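Local coordinates for ORF 37 (Human herpesvirus 8 type M, PDB 3POV), which processes branched or non-linear viral DNA as a magnesium-dependent endonuclease and exonuclease, so that unit-length genomes can be packaged, at residues E201-D206 and F224-K229; R412-Q417 and V433-L438. One frame throughout, in Å; residues are numbered along the deposited sequence.

Contact 1 (E201-D206 and F224-K229); sequences ETNCLD and FAANVK
Cys204 and Ala225 exchange both of their backbone hydrogen bonds, Cys204 N to Ala225 O at 2.9 Å and Ala225 N back to Cys204 O at 3.0 Å, which makes them a hydrogen-bonded antiparallel pair. On one flank of this pair Leu205 lies beside Phe224, both side chains pointing the same way, and its CD2 methyl meets the ring edge 3.4 Å from Phe224 CE1. CB of Asn203 approaches the same ring obliquely, and the Asn203 amide is turned 52° from the ring plane. Further along, Asn203 OD1 accepts the N-H of Asn227 on a lone pair, in the carbonyl plane, at 3.2 Å. The short, weakly bonded strand 203-204 lies at one edge of a mixed sheet, joined through 224-226 to strand 243-250, in keeping with the PD-(D/E)XK nuclease fold of this family. Past the strands, Val228 N donates to Thr202 O over 3.1 Å, and Thr202 OG1 donates a hydrogen bond to Val228 O at 2.9 Å. Chi1 of 65° sets that hydroxyl between the backbone N and the carbonyl carbon, turned to the Val228 carbonyl, so Thr202 grips Val228 at two points. Glu201 lays its carboxylate against Asn227, OE2 lying 3.4 Å from Asn227 CB, while OE1 is hydrogen-bonded to His198 ND1. The carbonyl of His198 also receives Asn203 ND2, which fixes the rotation of the amide that holds Asn227. Phe224 follows the magnesium ligand Asp223 and packs on Lys190, Leu193 and Ala194 of helix 181-197.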
ATOM      1  N   GLU A 201      -6.758  -7.034 -21.660  1.00 61.29           N
ATOM      2  CA  GLU A 201      -6.043  -5.773 -21.517  1.00 59.10           C
ATOM      3  C   GLU A 201      -4.625  -5.984 -21.007  1.00 58.58           C
ATOM      4  O   GLU A 201      -4.327  -6.994 -20.364  1.00 64.41           O
ATOM      5  CB  GLU A 201      -6.789  -4.841 -20.561  1.00 59.70           C
ATOM      6  CG  GLU A 201      -8.151  -4.391 -21.049  1.00 63.75           C
ATOM      7  CD  GLU A 201      -8.939  -3.693 -19.964  1.00 63.54           C
ATOM      8  OE1 GLU A 201      -9.292  -4.362 -18.973  1.00 64.94           O
ATOM      9  OE2 GLU A 201      -9.205  -2.480 -20.094  1.00 62.42           O
ATOM     10  N   THR A 202      -3.758  -5.022 -21.300  1.00 51.35           N
ATOM     11  CA  THR A 202      -2.413  -5.018 -20.759  1.00 48.37           C
ATOM     12  C   THR A 202      -2.478  -4.456 -19.351  1.00 44.46           C
ATOM     13  O   THR A 202      -3.040  -3.384 -19.124  1.00 38.36           O
ATOM     14  CB  THR A 202      -1.457  -4.161 -21.607  1.00 59.66           C
ATOM     15  OG1 THR A 202      -1.858  -2.787 -21.544  1.00 69.40           O
ATOM     16  CG2 THR A 202      -1.464  -4.624 -23.053  1.00 58.97           C
ATOM     17  N   ASN A 203      -1.914  -5.191 -18.403  1.00 43.63           N
ATOM     18  CA  ASN A 203      -1.939  -4.774 -17.016  1.00 45.43           C
ATOM     19  C   ASN A 203      -0.537  -4.801 -16.438  1.00 47.43           C
ATOM     20  O   ASN A 203       0.396  -5.274 -17.081  1.00 56.34           O
ATOM     21  CB  ASN A 203      -2.858  -5.692 -16.206  1.00 53.89           C
ATOM     22  CG  ASN A 203      -4.144  -6.035 -16.944  1.00 59.67           C
ATOM     23  OD1 ASN A 203      -4.909  -5.152 -17.333  1.00 60.93           O
ATOM     24  ND2 ASN A 203      -4.387  -7.326 -17.134  1.00 56.86           N
ATOM     25  N   CYS A 204      -0.389  -4.284 -15.226  1.00 44.82           N
ATOM     26  CA  CYS A 204       0.875  -4.382 -14.514  1.00 46.62           C
ATOM     27  C   CYS A 204       0.635  -5.020 -13.158  1.00 45.92           C
ATOM     28  O   CYS A 204      -0.161  -4.524 -12.357  1.00 43.93           O
ATOM     29  CB  CYS A 204       1.535  -3.006 -14.361  1.00 48.96           C
ATOM     30  SG  CYS A 204       3.147  -3.054 -13.529  1.00 58.80           S
ATOM     31  N   LEU A 205       1.325  -6.128 -12.912  1.00 53.40           N
ATOM     32  CA  LEU A 205       1.144  -6.908 -11.693  1.00 52.13           C
ATOM     33  C   LEU A 205       2.228  -6.596 -10.664  1.00 53.04           C
ATOM     34  O   LEU A 205       2.104  -6.954  -9.490  1.00 46.35           O
ATOM     35  CB  LEU A 205       1.173  -8.400 -12.024  1.00 55.58           C
ATOM     36  CG  LEU A 205       0.235  -8.889 -13.135  1.00 68.21           C
ATOM     37  CD1 LEU A 205       0.771 -10.162 -13.789  1.00 70.34           C
ATOM     38  CD2 LEU A 205      -1.185  -9.100 -12.618  1.00 67.15           C
ATOM     39  N   ASP A 206       3.292  -5.931 -11.112  1.00 57.43           N
ATOM     40  CA  ASP A 206       4.461  -5.693 -10.269  1.00 59.52           C
ATOM     41  C   ASP A 206       4.868  -4.225 -10.177  1.00 54.99           C
ATOM     42  O   ASP A 206       5.268  -3.616 -11.169  1.00 53.42           O
ATOM     43  CB  ASP A 206       5.649  -6.521 -10.764  1.00 66.38           C
ATOM     44  CG  ASP A 206       5.434  -8.007 -10.587  1.00 73.24           C
ATOM     45  OD1 ASP A 206       5.308  -8.452  -9.428  1.00 76.24           O
ATOM     46  OD2 ASP A 206       5.391  -8.729 -11.606  1.00 75.34           O
ATOM     47  N   PHE A 224      -1.831  -3.734  -8.127  1.00 36.95           N
ATOM     48  CA  PHE A 224      -2.246  -4.137  -9.461  1.00 37.11           C
ATOM     49  C   PHE A 224      -2.822  -2.954 -10.226  1.00 32.11           C
ATOM     50  O   PHE A 224      -3.476  -2.091  -9.650  1.00 36.53           O
ATOM     51  CB  PHE A 224      -3.276  -5.277  -9.362  1.00 32.98           C
ATOM     52  CG  PHE A 224      -3.886  -5.669 -10.680  1.00 35.67           C
ATOM     53  CD1 PHE A 224      -3.213  -6.509 -11.547  1.00 42.96           C
ATOM     54  CD2 PHE A 224      -5.133  -5.200 -11.052  1.00 36.97           C
ATOM     55  CE1 PHE A 224      -3.774  -6.869 -12.767  1.00 46.10           C
ATOM     56  CE2 PHE A 224      -5.699  -5.556 -12.266  1.00 38.04           C
ATOM     57  CZ  PHE A 224      -5.020  -6.393 -13.124  1.00 37.23           C
ATOM     58  N   ALA A 225      -2.572  -2.914 -11.528  1.00 31.04           N
ATOM     59  CA  ALA A 225      -3.184  -1.897 -12.374  1.00 36.62           C
ATOM     60  C   ALA A 225      -3.645  -2.472 -13.712  1.00 40.50           C
ATOM     61  O   ALA A 225      -2.908  -3.202 -14.374  1.00 37.21           O
ATOM     62  CB  ALA A 225      -2.231  -0.738 -12.591  1.00 33.18           C
ATOM     63  N   ALA A 226      -4.868  -2.137 -14.106  1.00 42.46           N
ATOM     64  CA  ALA A 226      -5.421  -2.616 -15.369  1.00 48.95           C
ATOM     65  C   ALA A 226      -5.416  -1.538 -16.448  1.00 52.89           C
ATOM     66  O   ALA A 226      -5.616  -0.355 -16.166  1.00 48.26           O
ATOM     67  CB  ALA A 226      -6.832  -3.157 -15.166  1.00 42.29           C
ATOM     68  N   ASN A 227      -5.184  -1.965 -17.686  1.00 54.59           N
ATOM     69  CA  ASN A 227      -5.251  -1.084 -18.846  1.00 56.28           C
ATOM     70  C   ASN A 227      -4.248   0.065 -18.783  1.00 58.14           C
ATOM     71  O   ASN A 227      -4.629   1.235 -18.731  1.00 59.78           O
ATOM     72  CB  ASN A 227      -6.671  -0.546 -19.024  1.00 57.46           C
ATOM     73  CG  ASN A 227      -6.919  -0.008 -20.417  1.00 55.18           C
ATOM     74  OD1 ASN A 227      -6.577  -0.648 -21.415  1.00 54.90           O
ATOM     75  ND2 ASN A 227      -7.527   1.169 -20.496  1.00 49.42           N
ATOM     76  N   VAL A 228      -2.965  -0.282 -18.787  1.00 62.65           N
ATOM     77  CA  VAL A 228      -1.895   0.708 -18.753  1.00 62.78           C
ATOM     78  C   VAL A 228      -1.206   0.824 -20.113  1.00 68.67           C
ATOM     79  O   VAL A 228      -0.904  -0.182 -20.756  1.00 70.67           O
ATOM     80  CB  VAL A 228      -0.844   0.362 -17.679  1.00 64.37           C
ATOM     81  CG1 VAL A 228      -1.475   0.361 -16.298  1.00 61.79           C
ATOM     82  CG2 VAL A 228      -0.210  -0.988 -17.972  1.00 68.62           C
ATOM     83  N   LYS A 229      -0.958   2.058 -20.541  1.00 76.31           N
ATOM     84  CA  LYS A 229      -0.319   2.327 -21.829  1.00 79.46           C
ATOM     85  C   LYS A 229       1.116   1.803 -21.900  1.00 77.83           C
ATOM     86  O   LYS A 229       1.816   1.731 -20.888  1.00 67.82           O
ATOM     87  CB  LYS A 229      -0.325   3.831 -22.111  1.00 80.62           C
ATOM     88  CG  LYS A 229       0.472   4.648 -21.101  1.00 80.12           C
ATOM     89  CD  LYS A 229       0.433   6.132 -21.428  1.00 83.29           C
ATOM     90  CE  LYS A 229       1.257   6.937 -20.435  1.00 81.77           C
ATOM     91  NZ  LYS A 229       1.211   8.393 -20.734  1.00 80.06           N
TER

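Contact 2 (R412-Q417 and V433-L438); sequences RKRGYQ and VEIPTL
Two guanidinium groups, those of Arg412 and Arg414, share Ile435 as a neighbour: its side chain lies over one face of each. Over Arg412 the CG2 methyl stands 3.8 Å above the plane, displaced toward the rim, and CD1 of Ile435 comes 3.9 Å from Arg412 NH2; over Arg414, CG1 sits more loosely above the centre. At the edge of the Arg414 group lies the carbonyl of Val433, to which NE donates a hydrogen bond of 3.0 Å, with the oxygen 24° out of the guanidinium plane. The aliphatic part of Arg414 crosses Ile435 at about a right angle, its CG 3.7 Å from Ile435 CG1. Arg412 runs alongside Ile435, and its chi1 of 67°, followed by an extended chain, lays CG and CD against Thr437, with CG 3.6 Å from the CG2 methyl. Its NH1 forms a salt bridge with Asp418. Lys413 and Glu434 run side by side, their charges apart; a water accepts from Lys413 NZ and donates weakly to Glu434 OE1. The backbones pair as well: Arg412 N donates to Ile435 O at 2.8 Å and Ile435 N to Arg412 O at 2.9 Å, a hydrogen-bonded antiparallel pair where strand 403-412 ends against strand 435-443. Just beyond, Thr437 and Leu438 both face Phe410, the signature of a classic beta bulge within the central sheet of the nuclease fold.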
ATOM      1  N   ARG A 412     -12.379 -19.089   2.125  1.00 33.29           N
ATOM      2  CA  ARG A 412     -12.776 -20.132   3.082  1.00 38.10           C
ATOM      3  C   ARG A 412     -11.726 -21.238   3.080  1.00 34.67           C
ATOM      4  O   ARG A 412     -11.046 -21.453   2.072  1.00 27.99           O
ATOM      5  CB  ARG A 412     -14.162 -20.721   2.753  1.00 29.16           C
ATOM      6  CG  ARG A 412     -14.217 -21.519   1.445  1.00 29.51           C
ATOM      7  CD  ARG A 412     -15.577 -22.188   1.217  1.00 31.59           C
ATOM      8  NE  ARG A 412     -15.666 -22.805  -0.106  1.00 24.66           N
ATOM      9  CZ  ARG A 412     -15.207 -24.021  -0.400  1.00 35.84           C
ATOM     10  NH1 ARG A 412     -14.627 -24.763   0.540  1.00 27.36           N
ATOM     11  NH2 ARG A 412     -15.323 -24.498  -1.635  1.00 30.23           N
ATOM     12  N   LYS A 413     -11.580 -21.928   4.206  1.00 34.20           N
ATOM     13  CA  LYS A 413     -10.636 -23.039   4.278  1.00 37.19           C
ATOM     14  C   LYS A 413     -11.109 -24.167   3.373  1.00 31.48           C
ATOM     15  O   LYS A 413     -12.312 -24.393   3.244  1.00 26.14           O
ATOM     16  CB  LYS A 413     -10.492 -23.544   5.712  1.00 41.40           C
ATOM     17  CG  LYS A 413      -9.982 -22.497   6.688  1.00 54.67           C
ATOM     18  CD  LYS A 413      -9.760 -23.091   8.070  1.00 65.74           C
ATOM     19  CE  LYS A 413      -9.279 -22.034   9.051  1.00 74.20           C
ATOM     20  NZ  LYS A 413     -10.303 -20.971   9.259  1.00 81.24           N
ATOM     21  N   ARG A 414     -10.163 -24.852   2.731  1.00 33.12           N
ATOM     22  CA  ARG A 414     -10.485 -26.003   1.890  1.00 35.88           C
ATOM     23  C   ARG A 414     -11.140 -27.124   2.701  1.00 42.46           C
ATOM     24  O   ARG A 414     -10.783 -27.369   3.854  1.00 37.46           O
ATOM     25  CB  ARG A 414      -9.227 -26.544   1.211  1.00 38.64           C
ATOM     26  CG  ARG A 414      -8.596 -25.611   0.182  1.00 40.25           C
ATOM     27  CD  ARG A 414      -7.393 -26.270  -0.474  1.00 35.71           C
ATOM     28  NE  ARG A 414      -6.783 -25.437  -1.507  1.00 39.27           N
ATOM     29  CZ  ARG A 414      -6.979 -25.593  -2.814  1.00 46.84           C
ATOM     30  NH1 ARG A 414      -7.770 -26.557  -3.263  1.00 49.22           N
ATOM     31  NH2 ARG A 414      -6.378 -24.786  -3.675  1.00 54.42           N
ATOM     32  N   GLY A 415     -12.106 -27.796   2.086  1.00 44.15           N
ATOM     33  CA  GLY A 415     -12.745 -28.948   2.687  1.00 41.53           C
ATOM     34  C   GLY A 415     -12.237 -30.238   2.070  1.00 43.16           C
ATOM     35  O   GLY A 415     -11.538 -30.222   1.056  1.00 46.30           O
ATOM     36  N   TYR A 416     -12.596 -31.361   2.686  1.00 41.85           N
ATOM     37  CA  TYR A 416     -12.145 -32.671   2.227  1.00 37.49           C
ATOM     38  C   TYR A 416     -12.535 -32.977   0.781  1.00 37.65           C
ATOM     39  O   TYR A 416     -11.831 -33.700   0.085  1.00 39.53           O
ATOM     40  CB  TYR A 416     -12.622 -33.775   3.184  1.00 36.81           C
ATOM     41  CG  TYR A 416     -11.846 -33.794   4.483  1.00 37.09           C
ATOM     42  CD1 TYR A 416     -10.661 -34.506   4.597  1.00 41.92           C
ATOM     43  CD2 TYR A 416     -12.283 -33.079   5.583  1.00 39.15           C
ATOM     44  CE1 TYR A 416      -9.940 -34.512   5.778  1.00 43.54           C
ATOM     45  CE2 TYR A 416     -11.569 -33.080   6.771  1.00 27.38           C
ATOM     46  CZ  TYR A 416     -10.401 -33.797   6.862  1.00 41.66           C
ATOM     47  OH  TYR A 416      -9.691 -33.800   8.044  1.00 43.54           O
ATOM     48  N   GLN A 417     -13.640 -32.408   0.319  1.00 42.69           N
ATOM     49  CA  GLN A 417     -14.105 -32.679  -1.035  1.00 46.85           C
ATOM     50  C   GLN A 417     -13.739 -31.590  -2.057  1.00 48.35           C
ATOM     51  O   GLN A 417     -14.129 -31.674  -3.221  1.00 46.98           O
ATOM     52  CB  GLN A 417     -15.616 -32.922  -1.034  1.00 47.49           C
ATOM     53  CG  GLN A 417     -16.049 -34.118  -0.197  1.00 55.10           C
ATOM     54  CD  GLN A 417     -17.559 -34.284  -0.137  1.00 52.76           C
ATOM     55  OE1 GLN A 417     -18.258 -34.106  -1.136  1.00 48.02           O
ATOM     56  NE2 GLN A 417     -18.069 -34.629   1.041  1.00 48.48           N
ATOM     57  N   VAL A 433      -3.260 -22.709  -0.793  1.00 44.78           N
ATOM     58  CA  VAL A 433      -3.955 -21.469  -0.454  1.00 43.99           C
ATOM     59  C   VAL A 433      -5.464 -21.688  -0.309  1.00 42.78           C
ATOM     60  O   VAL A 433      -6.036 -22.591  -0.921  1.00 37.33           O
ATOM     61  CB  VAL A 433      -3.666 -20.330  -1.470  1.00 33.70           C
ATOM     62  CG1 VAL A 433      -4.394 -20.575  -2.787  1.00 28.06           C
ATOM     63  CG2 VAL A 433      -4.071 -18.982  -0.889  1.00 37.03           C
ATOM     64  N   GLU A 434      -6.102 -20.857   0.512  1.00 41.99           N
ATOM     65  CA  GLU A 434      -7.535 -20.969   0.746  1.00 39.92           C
ATOM     66  C   GLU A 434      -8.333 -20.731  -0.529  1.00 45.25           C
ATOM     67  O   GLU A 434      -7.785 -20.326  -1.551  1.00 51.88           O
ATOM     68  CB  GLU A 434      -7.984 -20.019   1.857  1.00 33.36           C
ATOM     69  CG  GLU A 434      -7.285 -20.283   3.177  1.00 46.56           C
ATOM     70  CD  GLU A 434      -7.942 -19.574   4.343  1.00 62.60           C
ATOM     71  OE1 GLU A 434      -7.264 -19.358   5.371  1.00 68.64           O
ATOM     72  OE2 GLU A 434      -9.137 -19.232   4.230  1.00 64.57           O
ATOM     73  N   ILE A 435      -9.631 -20.997  -0.462  1.00 38.69           N
ATOM     74  CA  ILE A 435     -10.492 -20.901  -1.628  1.00 34.21           C
ATOM     75  C   ILE A 435     -11.298 -19.614  -1.597  1.00 41.61           C
ATOM     76  O   ILE A 435     -11.940 -19.297  -0.591  1.00 39.27           O
ATOM     77  CB  ILE A 435     -11.442 -22.123  -1.739  1.00 37.29           C
ATOM     78  CG1 ILE A 435     -10.635 -23.398  -1.989  1.00 28.83           C
ATOM     79  CG2 ILE A 435     -12.476 -21.910  -2.842  1.00 30.19           C
ATOM     80  CD1 ILE A 435     -11.472 -24.632  -2.097  1.00 32.99           C
ATOM     81  N   PRO A 436     -11.249 -18.855  -2.702  1.00 41.72           N
ATOM     82  CA  PRO A 436     -11.998 -17.607  -2.838  1.00 36.45           C
ATOM     83  C   PRO A 436     -13.458 -17.877  -3.182  1.00 33.75           C
ATOM     84  O   PRO A 436     -13.748 -18.612  -4.124  1.00 35.49           O
ATOM     85  CB  PRO A 436     -11.294 -16.912  -4.005  1.00 37.44           C
ATOM     86  CG  PRO A 436     -10.797 -18.038  -4.843  1.00 36.36           C
ATOM     87  CD  PRO A 436     -10.404 -19.123  -3.881  1.00 35.86           C
ATOM     88  N   THR A 437     -14.362 -17.268  -2.423  1.00 35.45           N
ATOM     89  CA  THR A 437     -15.792 -17.451  -2.622  1.00 37.89           C
ATOM     90  C   THR A 437     -16.427 -16.186  -3.206  1.00 47.50           C
ATOM     91  O   THR A 437     -17.332 -16.258  -4.043  1.00 46.40           O
ATOM     92  CB  THR A 437     -16.490 -17.816  -1.295  1.00 33.95           C
ATOM     93  OG1 THR A 437     -16.403 -16.713  -0.388  1.00 30.17           O
ATOM     94  CG2 THR A 437     -15.824 -19.041  -0.660  1.00 31.82           C
ATOM     95  N   LEU A 438     -15.935 -15.031  -2.766  1.00 48.06           N
ATOM     96  CA  LEU A 438     -16.467 -13.743  -3.192  1.00 45.93           C
ATOM     97  C   LEU A 438     -15.358 -12.783  -3.614  1.00 44.18           C
ATOM     98  O   LEU A 438     -14.249 -12.828  -3.081  1.00 39.88           O
ATOM     99  CB  LEU A 438     -17.235 -13.091  -2.043  1.00 44.94           C
ATOM    100  CG  LEU A 438     -18.756 -13.134  -1.968  1.00 45.37           C
ATOM    101  CD1 LEU A 438     -19.207 -12.157  -0.895  1.00 38.22           C
ATOM    102  CD2 LEU A 438     -19.391 -12.789  -3.307  1.00 53.01           C
TER
HETATM  103  O   HOH W   1      -8.955 -18.364   8.159  1.00 65.38           O

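How the contacts relate
Antiparallel pairing in one mixed sheet produces both contacts, yet their places in it differ. Contact 1 joins the edge strand 203-204 to its neighbour, whereas contact 2 lies where strand 403-412 ends and strand 435-443 begins, both interior. Neither is wholly core or wholly surface: buried residues make up a larger share of contact 2, although its centre is farther from that of the chain. Side-chain chemistry separates them more clearly, a hydroxyl, an amide and a phenylalanine ring in contact 1 against arginines covered by aliphatic groups in contact 2. Helix 181-197 touches both, and their nearest atoms remain about 14 Å apart.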